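Local structure of 23S rRNA (guanine(2535)-N(1))-methyltransferase (1O9G) at residues Cys18-His23 with Leu125-Ala130; Leu65-Gly70 with Lys95-Leu100; His207-Val212 with Ala237-Ala242; Ala222-Leu227 with Ala243-Ala248; Glu185-Gly190 with Asp214-Ile219. The protein methylates N1 of guanosine 2535 in 23S ribosomal RNA with S-adenosyl-L-methionine as donor, conferring resistance to the orthosomycin antibiotic avilamycin. The protein carries 3 engineered substitutions. One frame throughout, in Å; residues are numbered along the deposited sequence.

Contact 1: Cys18-His23 with Leu125-Ala130; sequences CGVVLH and LEAAQA
V20 and V21 both have CG1 anti to the backbone N (chi1 176° and -178°), yet the two valines turn different branches to the helix that carries A127 and A130. From V20 it is CG1 that reaches across, lying 3.7 Å from A127 CA and 4.0 Å from A130 CB. From V21 it is CG2, the branch anti to the carbonyl carbon, and it sits 3.6 Å from A130 CB while also touching A127 O. A130 CB is therefore met by a methyl from each valine. A127 CB has a polar neighbour as well, with V20 O 3.5 Å away.

The helix is 122-140, which with 102-119 forms a helical pair inserted in the sequence between strands 77-84 and 147-151 of the Rossmann-like methyltransferase fold. The 18-23 loop, from the N-terminal part of the chain, lies against this pair. A127 and A130 are three residues apart, on one side of the helix, and their small side chains let the valine methyls come close to the helix backbone.

The loop is curled tightly: G19 N donates to L22 O over 2.9 Å, and G19 has a positive phi (91°). Two of its carbonyls accept from arginines of helix 102-119, V20 O from R112 and V21 O from R108. V21 O also lies 4.0 Å above the plane of the H23 ring, over its centre.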
# COMPACT_ATOMS: atom_id res chain seq x y z
N CYS A 18 12.56 5.22 0.98
CA CYS A 18 12.87 4.23 -0.00
C CYS A 18 14.38 4.17 -0.28
O CYS A 18 15.03 5.21 -0.44
CB CYS A 18 12.07 4.53 -1.24
SG CYS A 18 12.00 3.19 -2.43
N GLY A 19 14.95 2.98 -0.27
CA GLY A 19 16.36 2.77 -0.51
C GLY A 19 17.27 2.78 0.72
O GLY A 19 18.50 2.70 0.60
N VAL A 20 16.68 2.91 1.90
CA VAL A 20 17.42 2.86 3.15
C VAL A 20 17.26 1.45 3.70
O VAL A 20 18.15 0.62 3.53
CB VAL A 20 16.96 3.98 4.13
CG1 VAL A 20 17.66 3.88 5.50
CG2 VAL A 20 17.16 5.33 3.49
N VAL A 21 16.09 1.13 4.25
CA VAL A 21 15.77 -0.24 4.65
C VAL A 21 14.86 -0.89 3.58
O VAL A 21 15.17 -1.95 3.00
CB VAL A 21 15.11 -0.29 6.04
CG1 VAL A 21 14.82 -1.76 6.47
CG2 VAL A 21 15.99 0.44 7.07
N LEU A 22 13.73 -0.25 3.33
CA LEU A 22 12.83 -0.63 2.26
C LEU A 22 13.52 -0.47 0.92
O LEU A 22 14.42 0.36 0.75
CB LEU A 22 11.51 0.14 2.36
CG LEU A 22 10.56 -0.35 3.45
CD1 LEU A 22 11.08 -0.24 4.87
CD2 LEU A 22 9.17 0.34 3.36
N HIS A 23 13.08 -1.28 -0.02
CA HIS A 23 13.77 -1.47 -1.28
C HIS A 23 13.21 -0.60 -2.38
O HIS A 23 11.98 -0.50 -2.52
CB HIS A 23 13.67 -2.93 -1.70
CG HIS A 23 14.41 -3.85 -0.80
ND1 HIS A 23 13.81 -4.60 0.18
CD2 HIS A 23 15.73 -4.11 -0.72
CE1 HIS A 23 14.74 -5.31 0.81
NE2 HIS A 23 15.90 -5.04 0.27
N LEU A 125 25.61 2.33 7.49
CA LEU A 125 25.37 2.26 8.93
C LEU A 125 24.13 3.05 9.36
O LEU A 125 23.47 2.66 10.30
CB LEU A 125 26.59 2.72 9.72
CG LEU A 125 27.74 1.73 9.80
CD1 LEU A 125 28.86 2.33 10.65
CD2 LEU A 125 27.31 0.35 10.36
N GLU A 126 23.83 4.14 8.66
CA GLU A 126 22.57 4.88 8.84
C GLU A 126 21.41 3.91 8.54
O GLU A 126 20.43 3.86 9.29
CB GLU A 126 22.51 6.12 7.94
CG GLU A 126 23.40 7.29 8.37
CD GLU A 126 23.34 8.51 7.42
OE1 GLU A 126 23.79 8.41 6.25
OE2 GLU A 126 22.85 9.57 7.83
N ALA A 127 21.54 3.09 7.50
CA ALA A 127 20.50 2.16 7.13
C ALA A 127 20.40 1.00 8.11
O ALA A 127 19.31 0.54 8.42
CB ALA A 127 20.71 1.64 5.72
N ALA A 128 21.53 0.48 8.58
CA ALA A 128 21.51 -0.62 9.55
C ALA A 128 20.78 -0.20 10.81
O ALA A 128 19.96 -0.95 11.30
CB ALA A 128 22.91 -1.11 9.86
N GLN A 129 21.06 1.00 11.33
CA GLN A 129 20.39 1.51 12.53
C GLN A 129 18.89 1.74 12.29
O GLN A 129 18.09 1.51 13.18
CB GLN A 129 21.09 2.77 13.08
CG GLN A 129 21.03 4.10 12.25
CD GLN A 129 21.86 5.24 12.85
OE1 GLN A 129 23.00 5.47 12.41
NE2 GLN A 129 21.32 5.95 13.83
N ALA A 130 18.52 2.19 11.09
CA ALA A 130 17.11 2.35 10.75
C ALA A 130 16.40 0.99 10.80
O ALA A 130 15.28 0.87 11.28
CB ALA A 130 16.95 3.01 9.38

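Contact 2: Leu65-Gly70 with Lys95-Leu100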
# COMPACT_ATOMS: atom_id res chain seq x y z
N LEU A 65 4.71 0.77 -0.88
CA LEU A 65 3.58 1.40 -0.25
C LEU A 65 2.96 0.52 0.84
O LEU A 65 2.73 0.95 1.97
CB LEU A 65 2.54 1.84 -1.28
CG LEU A 65 1.23 2.43 -0.78
CD1 LEU A 65 1.44 3.61 0.18
CD2 LEU A 65 0.38 2.86 -1.98
N LEU A 66 2.69 -0.72 0.51
CA LEU A 66 2.07 -1.63 1.45
C LEU A 66 2.98 -1.90 2.62
O LEU A 66 2.51 -2.01 3.73
CB LEU A 66 1.67 -2.94 0.74
CG LEU A 66 0.92 -3.95 1.59
CD1 LEU A 66 -0.42 -3.40 2.04
CD2 LEU A 66 0.73 -5.21 0.83
N THR A 67 4.28 -1.95 2.37
CA THR A 67 5.22 -2.25 3.44
C THR A 67 5.36 -1.06 4.40
O THR A 67 5.40 -1.25 5.63
CB THR A 67 6.58 -2.65 2.86
OG1 THR A 67 6.43 -3.84 2.06
CG2 THR A 67 7.55 -3.01 3.95
N VAL A 68 5.38 0.16 3.87
CA VAL A 68 5.34 1.39 4.68
C VAL A 68 4.13 1.33 5.61
O VAL A 68 4.25 1.55 6.81
CB VAL A 68 5.28 2.68 3.83
CG1 VAL A 68 4.79 3.89 4.62
CG2 VAL A 68 6.62 2.92 3.23
N LEU A 69 2.96 1.01 5.06
CA LEU A 69 1.77 0.97 5.87
C LEU A 69 1.80 -0.13 6.89
O LEU A 69 1.39 0.04 8.04
CB LEU A 69 0.54 0.89 5.01
CG LEU A 69 0.30 2.13 4.16
CD1 LEU A 69 -0.82 1.82 3.17
CD2 LEU A 69 -0.04 3.35 5.04
N GLY A 70 2.29 -1.30 6.48
CA GLY A 70 2.40 -2.45 7.34
C GLY A 70 3.25 -2.18 8.59
O GLY A 70 2.87 -2.55 9.69
N LYS A 95 10.64 -8.94 -1.49
CA LYS A 95 11.74 -8.47 -0.64
C LYS A 95 11.23 -7.44 0.36
O LYS A 95 11.63 -7.44 1.52
CB LYS A 95 12.91 -7.87 -1.45
CG LYS A 95 13.69 -8.89 -2.23
CD LYS A 95 14.90 -8.23 -2.89
CE LYS A 95 16.09 -8.07 -1.95
NZ LYS A 95 17.36 -7.91 -2.70
N ASN A 96 10.34 -6.56 -0.08
CA ASN A 96 9.79 -5.58 0.85
C ASN A 96 8.91 -6.25 1.89
O ASN A 96 9.03 -5.95 3.07
CB ASN A 96 9.06 -4.43 0.13
CG ASN A 96 10.00 -3.34 -0.33
OD1 ASN A 96 10.91 -2.99 0.40
ND2 ASN A 96 9.76 -2.75 -1.52
N LEU A 97 8.05 -7.17 1.47
CA LEU A 97 7.18 -7.84 2.44
C LEU A 97 7.95 -8.69 3.45
O LEU A 97 7.48 -8.93 4.55
CB LEU A 97 6.11 -8.69 1.79
CG LEU A 97 5.02 -7.93 1.10
CD1 LEU A 97 3.99 -8.96 0.66
CD2 LEU A 97 4.35 -6.88 1.90
N ALA A 98 9.12 -9.17 3.06
CA ALA A 98 9.99 -9.89 3.99
C ALA A 98 10.32 -9.02 5.22
O ALA A 98 10.61 -9.55 6.28
CB ALA A 98 11.24 -10.37 3.29
N LEU A 99 10.32 -7.70 5.06
CA LEU A 99 10.59 -6.77 6.14
C LEU A 99 9.47 -6.63 7.16
O LEU A 99 9.63 -5.93 8.15
CB LEU A 99 10.92 -5.38 5.56
CG LEU A 99 12.10 -5.37 4.57
CD1 LEU A 99 12.16 -4.01 3.94
CD2 LEU A 99 13.40 -5.73 5.26
N LEU A 100 8.36 -7.32 6.95
CA LEU A 100 7.24 -7.28 7.89
C LEU A 100 7.41 -8.29 9.02
O LEU A 100 6.49 -8.44 9.82
CB LEU A 100 5.92 -7.49 7.17
CG LEU A 100 5.58 -6.37 6.20
CD1 LEU A 100 4.33 -6.69 5.48
CD2 LEU A 100 5.46 -5.01 6.91
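N96 meets T67 with two flat groups of different roles. Its own peptide carbonyl presents one face to the threonine: T67 OG1 stands over the N96 carbonyl carbon, 3.5 Å from N96 C, and T67 CG2 lies on the same side, 3.4 Å from N96 O. The side-chain carboxamide is turned elsewhere, OD1 accepting from H23 N and ND2 donating to S62 O, which leaves N96 CB to touch T67 OG1 at 3.3 Å. The T67 and N96 side chains cross at about a right angle.

With chi1 of -62°, T67 OG1 is anti to the carbonyl carbon and hydrogen-bonds back to G63 O, just before helix 64-72. Beside it, L97 CD2 approaches T67 OG1. The same L97 CD2 lies 4.1 Å from L66 CD2. Further along, L100 CD2 rests 4.0 Å from the backbone C of G70, which has no side chain to hold it off.

Helices 64-72 and 87-98 follow strands 53-57 and 77-84 of the Rossmann-like fold. S62 and G63 belong to the glycine-rich turn after the first strand, which in class I methyltransferases binds S-adenosylmethionine. The buried polar groups of T67 and N96 are thus spent on that turn and on H23, while the interhelical contact itself rests on van der Waals packing.

Contact 3: His207-Val212 with Ala237-Ala242; sequences HAVIAV and AVMVRA. Engineered in segment 237-242: M239 (natural residue Leu).
V212 and V238 are the tight end of an antiparallel strand pair, 209-214 with 235-241, which belongs to the 3-2-1-4-5-7-6 strand order of class I methyltransferases, where the seventh strand runs against the fifth. The axes of the short strand segments approach to 4.6 Å, with 161° between their N-to-C directions. V212 CG2 and V238 CG1 both stand between their own backbone N and carbonyl carbon, the crowded position. The two side chains point the same way, side by side, and the methyls press to 3.4 Å, closer than normal carbon contact.

Backbone bonds flank this spot in both directions between V212 and V238, and again between I210 and V240. I210 N to V240 O is nearly linear, 2.8 Å at 173°. The I210 and V240 side chains share the V212 face, covered by L197 of helix 190-203. On the other face A211 CB touches CG of M239, an engineered selenomethionine, at 3.9 Å, and V209 CG1 reaches M239 CB; helix 33-45 packs there.

Packing is looser toward H207 and R241, both partly exposed to solvent. A242 N still donates to A208 O over 2.9 Å as the strand passes into helix 242-247. The R241 guanidinium gives NH2 to R46 O, while H207 O lies in its plane at the edge, 4.0 Å from R241 NE.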
# COMPACT_ATOMS: atom_id res chain seq x y z
N HIS A 207 -18.75 -3.56 3.73
CA HIS A 207 -18.22 -2.37 4.42
C HIS A 207 -16.87 -1.88 3.95
O HIS A 207 -16.43 -0.82 4.38
CB HIS A 207 -18.10 -2.61 5.92
CG HIS A 207 -17.10 -3.67 6.28
ND1 HIS A 207 -15.80 -3.41 6.64
CD2 HIS A 207 -17.24 -5.01 6.31
CE1 HIS A 207 -15.17 -4.55 6.86
NE2 HIS A 207 -16.03 -5.54 6.66
N ALA A 208 -16.18 -2.66 3.13
CA ALA A 208 -14.80 -2.36 2.80
C ALA A 208 -14.69 -0.99 2.14
O ALA A 208 -15.51 -0.62 1.29
CB ALA A 208 -14.24 -3.40 1.87
N VAL A 209 -13.63 -0.28 2.48
CA VAL A 209 -13.27 0.99 1.88
C VAL A 209 -12.17 0.75 0.86
O VAL A 209 -11.12 0.21 1.19
CB VAL A 209 -12.81 1.98 2.93
CG1 VAL A 209 -12.35 3.29 2.32
CG2 VAL A 209 -13.92 2.19 3.99
N ILE A 210 -12.45 1.18 -0.36
CA ILE A 210 -11.51 1.12 -1.47
C ILE A 210 -10.95 2.52 -1.72
O ILE A 210 -11.66 3.42 -2.11
CB ILE A 210 -12.14 0.59 -2.75
CG1 ILE A 210 -12.79 -0.78 -2.53
CG2 ILE A 210 -11.09 0.51 -3.84
CD1 ILE A 210 -13.76 -1.17 -3.57
N ALA A 211 -9.63 2.65 -1.55
CA ALA A 211 -8.94 3.94 -1.70
C ALA A 211 -7.94 3.78 -2.85
O ALA A 211 -7.08 2.92 -2.84
CB ALA A 211 -8.22 4.31 -0.46
N VAL A 212 -8.09 4.63 -3.86
CA VAL A 212 -7.18 4.67 -4.99
C VAL A 212 -6.58 6.06 -5.15
O VAL A 212 -7.24 7.07 -4.91
CB VAL A 212 -7.88 4.21 -6.28
CG1 VAL A 212 -8.46 2.81 -6.10
CG2 VAL A 212 -8.98 5.13 -6.67
N ALA A 237 -6.60 11.38 -4.44
CA ALA A 237 -7.12 10.10 -4.03
C ALA A 237 -8.63 10.17 -3.95
O ALA A 237 -9.19 11.25 -3.79
CB ALA A 237 -6.54 9.70 -2.70
N VAL A 238 -9.26 9.02 -4.08
CA VAL A 238 -10.70 8.88 -3.91
C VAL A 238 -10.94 7.58 -3.14
O VAL A 238 -10.20 6.63 -3.30
CB VAL A 238 -11.44 8.91 -5.27
CG1 VAL A 238 -11.09 7.72 -6.13
CG2 VAL A 238 -12.94 9.03 -5.03
N MSE A 239 -11.97 7.60 -2.30
CA MSE A 239 -12.38 6.41 -1.57
C MSE A 239 -13.84 6.13 -1.82
O MSE A 239 -14.64 7.03 -1.83
CB MSE A 239 -12.24 6.65 -0.06
CG MSE A 239 -10.87 7.05 0.40
SE MSE A 239 -10.85 7.32 2.31
CE MSE A 239 -12.77 7.70 2.63
N VAL A 240 -14.14 4.85 -2.00
CA VAL A 240 -15.50 4.39 -2.17
C VAL A 240 -15.76 3.17 -1.29
O VAL A 240 -14.88 2.46 -0.89
CB VAL A 240 -15.81 4.00 -3.66
CG1 VAL A 240 -15.67 5.20 -4.59
CG2 VAL A 240 -14.98 2.88 -4.11
N ARG A 241 -17.03 2.94 -1.00
CA ARG A 241 -17.43 1.79 -0.25
C ARG A 241 -17.81 0.66 -1.20
O ARG A 241 -18.52 0.89 -2.17
CB ARG A 241 -18.64 2.14 0.60
CG ARG A 241 -19.17 0.96 1.37
CD ARG A 241 -19.84 1.28 2.68
NE ARG A 241 -19.01 2.10 3.55
CZ ARG A 241 -19.25 3.36 3.88
NH1 ARG A 241 -20.27 4.03 3.33
NH2 ARG A 241 -18.44 3.98 4.76
N ALA A 242 -17.42 -0.55 -0.86
CA ALA A 242 -17.68 -1.73 -1.71
C ALA A 242 -19.17 -1.87 -2.01
O ALA A 242 -19.55 -2.01 -3.17
CB ALA A 242 -17.13 -2.98 -1.08

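Contact 4: Ala222-Leu227 with Ala243-Ala248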
# COMPACT_ATOMS: atom_id res chain seq x y z
N ALA A 222 -17.85 8.27 -10.87
CA ALA A 222 -19.28 8.30 -11.21
C ALA A 222 -19.60 7.15 -12.16
O ALA A 222 -18.81 6.87 -13.05
CB ALA A 222 -19.64 9.64 -11.84
N PRO A 223 -20.75 6.49 -12.00
CA PRO A 223 -21.83 6.91 -11.10
C PRO A 223 -21.70 6.45 -9.65
O PRO A 223 -22.61 6.74 -8.87
CB PRO A 223 -23.06 6.26 -11.74
CG PRO A 223 -22.53 4.99 -12.34
CD PRO A 223 -21.09 5.25 -12.71
N VAL A 224 -20.61 5.77 -9.27
CA VAL A 224 -20.40 5.44 -7.87
C VAL A 224 -20.22 6.76 -7.13
O VAL A 224 -19.61 7.68 -7.64
CB VAL A 224 -19.16 4.52 -7.64
CG1 VAL A 224 -19.05 4.13 -6.17
CG2 VAL A 224 -19.21 3.27 -8.53
N LYS A 225 -20.80 6.87 -5.94
CA LYS A 225 -20.62 8.07 -5.12
C LYS A 225 -19.33 7.95 -4.35
O LYS A 225 -19.06 6.91 -3.79
CB LYS A 225 -21.76 8.20 -4.11
CG LYS A 225 -21.75 9.50 -3.28
CD LYS A 225 -22.46 10.64 -3.98
CE LYS A 225 -22.29 11.95 -3.20
NZ LYS A 225 -22.83 13.13 -3.92
N ALA A 226 -18.54 9.01 -4.32
CA ALA A 226 -17.30 9.04 -3.56
C ALA A 226 -17.61 9.28 -2.08
O ALA A 226 -18.33 10.21 -1.74
CB ALA A 226 -16.40 10.16 -4.07
N LEU A 227 -17.05 8.45 -1.20
CA LEU A 227 -17.11 8.75 0.23
C LEU A 227 -16.35 10.03 0.53
O LEU A 227 -16.79 10.84 1.33
CB LEU A 227 -16.52 7.63 1.09
CG LEU A 227 -17.13 6.24 1.03
CD1 LEU A 227 -16.24 5.26 1.79
CD2 LEU A 227 -18.52 6.23 1.60
N ALA A 243 -20.01 -1.76 -0.99
CA ALA A 243 -21.48 -1.89 -1.17
C ALA A 243 -21.99 -0.87 -2.17
O ALA A 243 -22.90 -1.17 -2.95
CB ALA A 243 -22.20 -1.73 0.14
N ASP A 244 -21.45 0.34 -2.13
CA ASP A 244 -21.87 1.39 -3.06
C ASP A 244 -21.47 1.10 -4.48
O ASP A 244 -22.22 1.39 -5.42
CB ASP A 244 -21.31 2.77 -2.65
CG ASP A 244 -21.87 3.28 -1.33
OD1 ASP A 244 -22.97 2.85 -0.89
OD2 ASP A 244 -21.30 4.16 -0.67
N VAL A 245 -20.30 0.51 -4.68
CA VAL A 245 -19.87 0.14 -6.02
C VAL A 245 -20.87 -0.87 -6.60
O VAL A 245 -21.30 -0.74 -7.75
CB VAL A 245 -18.48 -0.46 -6.04
CG1 VAL A 245 -18.14 -0.98 -7.41
CG2 VAL A 245 -17.44 0.57 -5.59
N LEU A 246 -21.27 -1.86 -5.82
CA LEU A 246 -22.22 -2.87 -6.30
C LEU A 246 -23.57 -2.27 -6.65
O LEU A 246 -24.21 -2.70 -7.60
CB LEU A 246 -22.41 -3.99 -5.27
CG LEU A 246 -21.19 -4.90 -5.11
CD1 LEU A 246 -21.54 -6.06 -4.19
CD2 LEU A 246 -20.71 -5.41 -6.46
N GLU A 247 -23.99 -1.27 -5.89
CA GLU A 247 -25.29 -0.67 -6.10
C GLU A 247 -25.34 0.13 -7.40
O GLU A 247 -26.41 0.34 -7.93
CB GLU A 247 -25.70 0.21 -4.91
CG GLU A 247 -26.21 -0.58 -3.70
CD GLU A 247 -27.44 -1.43 -3.97
OE1 GLU A 247 -28.28 -1.08 -4.84
OE2 GLU A 247 -27.59 -2.48 -3.30
N ALA A 248 -24.19 0.55 -7.91
CA ALA A 248 -24.14 1.33 -9.16
C ALA A 248 -24.45 0.51 -10.42
O ALA A 248 -24.78 1.07 -11.47
CB ALA A 248 -22.80 2.01 -9.30
O HOH W 1 -18.90 5.02 -1.83
O HOH W 2 -22.79 4.23 -5.65
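V224 and V245 cross obliquely, meeting through one methyl each: V224 CG1 lies 3.9 Å from V245 CG2. V224 has its CG1 anti to the backbone N (chi1 -176°), and this rotation spreads its two methyls along the helix. CG1 goes to V245, and CG2 reaches A248 CB, also at 3.9 Å. V245 itself starts from a CB that points away from the loop, but CG2 still borders V224. A248 directs its CB toward the loop and takes a second, lighter touch from P223 CG at 4.3 Å. The proline follows a cis peptide bond, which bends the chain just before V224.

At the other end L227 and D244 make a similarly slanted pair, with L227 CD2 4.1 Å from D244 OD2, a carbon beside a carboxylate oxygen. The polar joining is left to two waters. One donates to K225 O at 2.7 Å and to D244 OD2 at 2.8 Å, linking the loop backbone to the acid. The second donates to D244 O at 2.9 Å and accepts a weak bond from K225 N. D244 is thus tied to the loop through both its side chain and its carbonyl, and its polar links to the loop here run through the two waters.

The loop precedes strand 228-232, and helix 242-247 directly continues strand 235-241. V240 of that strand touches both V224 and V245, and V245 also packs on R198 and A201 of helix 190-203, so the C-terminal helix lies between this loop and helix 190-203.

Contact 5: Glu185-Gly190 with Asp214-Ile219; sequences EGQVPG and DRSRKI. Engineered in segment 185-190: G190 (natural residue Arg). Unlike the reference sequence in segment 185-190: E185 (reference Lys), Q187 (reference Arg), V188 (reference Cys).
D214 crosses to Q187 and V188 with its carboxylate, and the side chain can be followed outward. CB points toward the 185-190 loop, and chi1 of -153° sets CG anti to the backbone N, where it comes 4.0 Å from Q187 CB. OD1 lies near Q187 CA but makes its polar contacts elsewhere: it takes a weak bond from R215 N, 2.9 Å long but bent to 124°, and forms a long, weak ion pair with R181. OD2 does the crossing. On its syn lone pair it accepts V188 N at 3.0 Å, with an angle of 159°. A water also lies 2.8 Å from OD2 and 2.7 Å from V188 O, bridging the two segments, and V188 CG2 rests 3.7 Å from OD2. The V188 and D214 side chains stand at about a right angle.

OD2 is thus gripped by V188 N and neighboured by the water. Alongside, the extended Q187 side chain lies over S216, with Q187 CD 3.4 Å from S216 CB. R215 is the centre of an inverse gamma turn, which swings the chain off the end of its strand.

D214 is the last residue of strand 209-214, so the carboxylate ties that strand's end to the loop that leaves strand 171-175. P189 occupies the N-cap position of helix 190-203, which starts at the engineered G190. S216 OG hydrogen-bonds S236 OG and I219 packs on V238, both in strand 235-241.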
# COMPACT_ATOMS: atom_id res chain seq x y z
N GLU A 185 2.31 10.38 -18.84
CA GLU A 185 2.22 11.66 -18.12
C GLU A 185 0.88 11.73 -17.38
O GLU A 185 0.78 12.36 -16.32
CB GLU A 185 2.30 12.90 -19.04
CG GLU A 185 3.20 12.92 -20.29
CD GLU A 185 4.23 11.82 -20.40
OE1 GLU A 185 3.88 10.72 -20.90
OE2 GLU A 185 5.41 12.06 -20.03
N GLY A 186 -0.14 11.07 -17.94
CA GLY A 186 -1.52 11.29 -17.55
C GLY A 186 -2.04 10.45 -16.39
O GLY A 186 -1.38 10.32 -15.36
N GLN A 187 -3.25 9.92 -16.58
CA GLN A 187 -4.00 9.26 -15.52
C GLN A 187 -4.86 8.12 -16.08
O GLN A 187 -5.16 8.08 -17.28
CB GLN A 187 -4.89 10.27 -14.78
CG GLN A 187 -6.25 10.55 -15.46
CD GLN A 187 -7.08 11.61 -14.73
OE1 GLN A 187 -7.88 11.28 -13.84
NE2 GLN A 187 -6.90 12.87 -15.10
N VAL A 188 -5.28 7.22 -15.20
CA VAL A 188 -6.19 6.15 -15.59
C VAL A 188 -7.56 6.76 -15.92
O VAL A 188 -8.13 7.50 -15.10
CB VAL A 188 -6.34 5.07 -14.50
CG1 VAL A 188 -7.20 3.92 -15.01
CG2 VAL A 188 -4.96 4.55 -14.08
N PRO A 189 -8.09 6.47 -17.11
CA PRO A 189 -9.41 6.98 -17.49
C PRO A 189 -10.58 6.27 -16.79
O PRO A 189 -10.40 5.30 -16.06
CB PRO A 189 -9.46 6.77 -19.02
CG PRO A 189 -8.44 5.72 -19.32
CD PRO A 189 -7.47 5.68 -18.19
N GLY A 190 -11.78 6.77 -17.05
CA GLY A 190 -12.95 6.37 -16.31
C GLY A 190 -13.32 4.91 -16.41
O GLY A 190 -13.63 4.31 -15.40
N ASP A 214 -3.74 8.51 -7.73
CA ASP A 214 -3.23 8.69 -9.10
C ASP A 214 -2.58 10.07 -9.18
O ASP A 214 -2.81 10.92 -8.32
CB ASP A 214 -4.42 8.65 -10.08
CG ASP A 214 -4.05 8.18 -11.49
OD1 ASP A 214 -2.88 8.23 -11.92
OD2 ASP A 214 -4.94 7.75 -12.26
N ARG A 215 -1.79 10.27 -10.22
CA ARG A 215 -1.32 11.60 -10.59
C ARG A 215 -2.42 12.25 -11.40
O ARG A 215 -2.47 12.16 -12.63
CB ARG A 215 -0.04 11.49 -11.41
CG ARG A 215 0.66 12.81 -11.66
CD ARG A 215 1.62 13.21 -10.55
NE ARG A 215 2.69 12.23 -10.34
CZ ARG A 215 3.34 12.03 -9.19
NH1 ARG A 215 3.04 12.74 -8.11
NH2 ARG A 215 4.31 11.12 -9.13
N SER A 216 -3.35 12.89 -10.69
CA SER A 216 -4.41 13.63 -11.35
C SER A 216 -5.05 14.63 -10.41
O SER A 216 -4.72 14.70 -9.24
CB SER A 216 -5.47 12.69 -11.89
OG SER A 216 -6.29 12.26 -10.85
N ARG A 217 -5.96 15.43 -10.95
CA ARG A 217 -6.65 16.44 -10.16
C ARG A 217 -7.88 15.82 -9.50
O ARG A 217 -8.28 16.26 -8.42
CB ARG A 217 -7.04 17.64 -11.03
CG ARG A 217 -5.92 18.21 -11.93
CD ARG A 217 -4.49 18.15 -11.36
NE ARG A 217 -4.22 19.23 -10.40
CZ ARG A 217 -3.56 19.09 -9.25
NH1 ARG A 217 -3.09 17.90 -8.86
NH2 ARG A 217 -3.37 20.14 -8.47
N LYS A 218 -8.45 14.81 -10.14
CA LYS A 218 -9.71 14.21 -9.72
C LYS A 218 -9.89 12.85 -10.42
O LYS A 218 -9.93 12.78 -11.64
CB LYS A 218 -10.88 15.14 -10.06
CG LYS A 218 -12.20 14.74 -9.41
CD LYS A 218 -13.23 15.86 -9.41
CE LYS A 218 -12.90 16.98 -8.40
NZ LYS A 218 -12.55 16.47 -7.03
N ILE A 219 -10.03 11.78 -9.64
CA ILE A 219 -10.19 10.44 -10.20
C ILE A 219 -11.66 10.19 -10.48
O ILE A 219 -12.48 10.31 -9.59
CB ILE A 219 -9.63 9.40 -9.21
CG1 ILE A 219 -8.11 9.55 -9.13
CG2 ILE A 219 -10.02 7.98 -9.64
CD1 ILE A 219 -7.48 8.89 -7.92
O HOH W 3 -7.60 8.58 -12.72

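In the fold
Contacts 1 and 2 form one group and contacts 3, 4 and 5 another. Contact 2 is nested in the loop closed by contact 1, their centres 13 Å apart, and L22 CD2 packs 3.6 Å from V68 CG2 where they touch. Contact 3 is the hub of the second group: M239 O lies 2.9 Å from L227 N of contact 4, and V212 O lies 3.5 Å from I219 CD1 of contact 5. Contacts 1 and 4 are about 41 Å apart between centres. Of the five, contact 2 has side chains bonded directly to S62 and G63, in the turn that probably binds S-adenosylmethionine; its nearest atoms are about 9 Å from contact 5 and about 8 Å from contact 3.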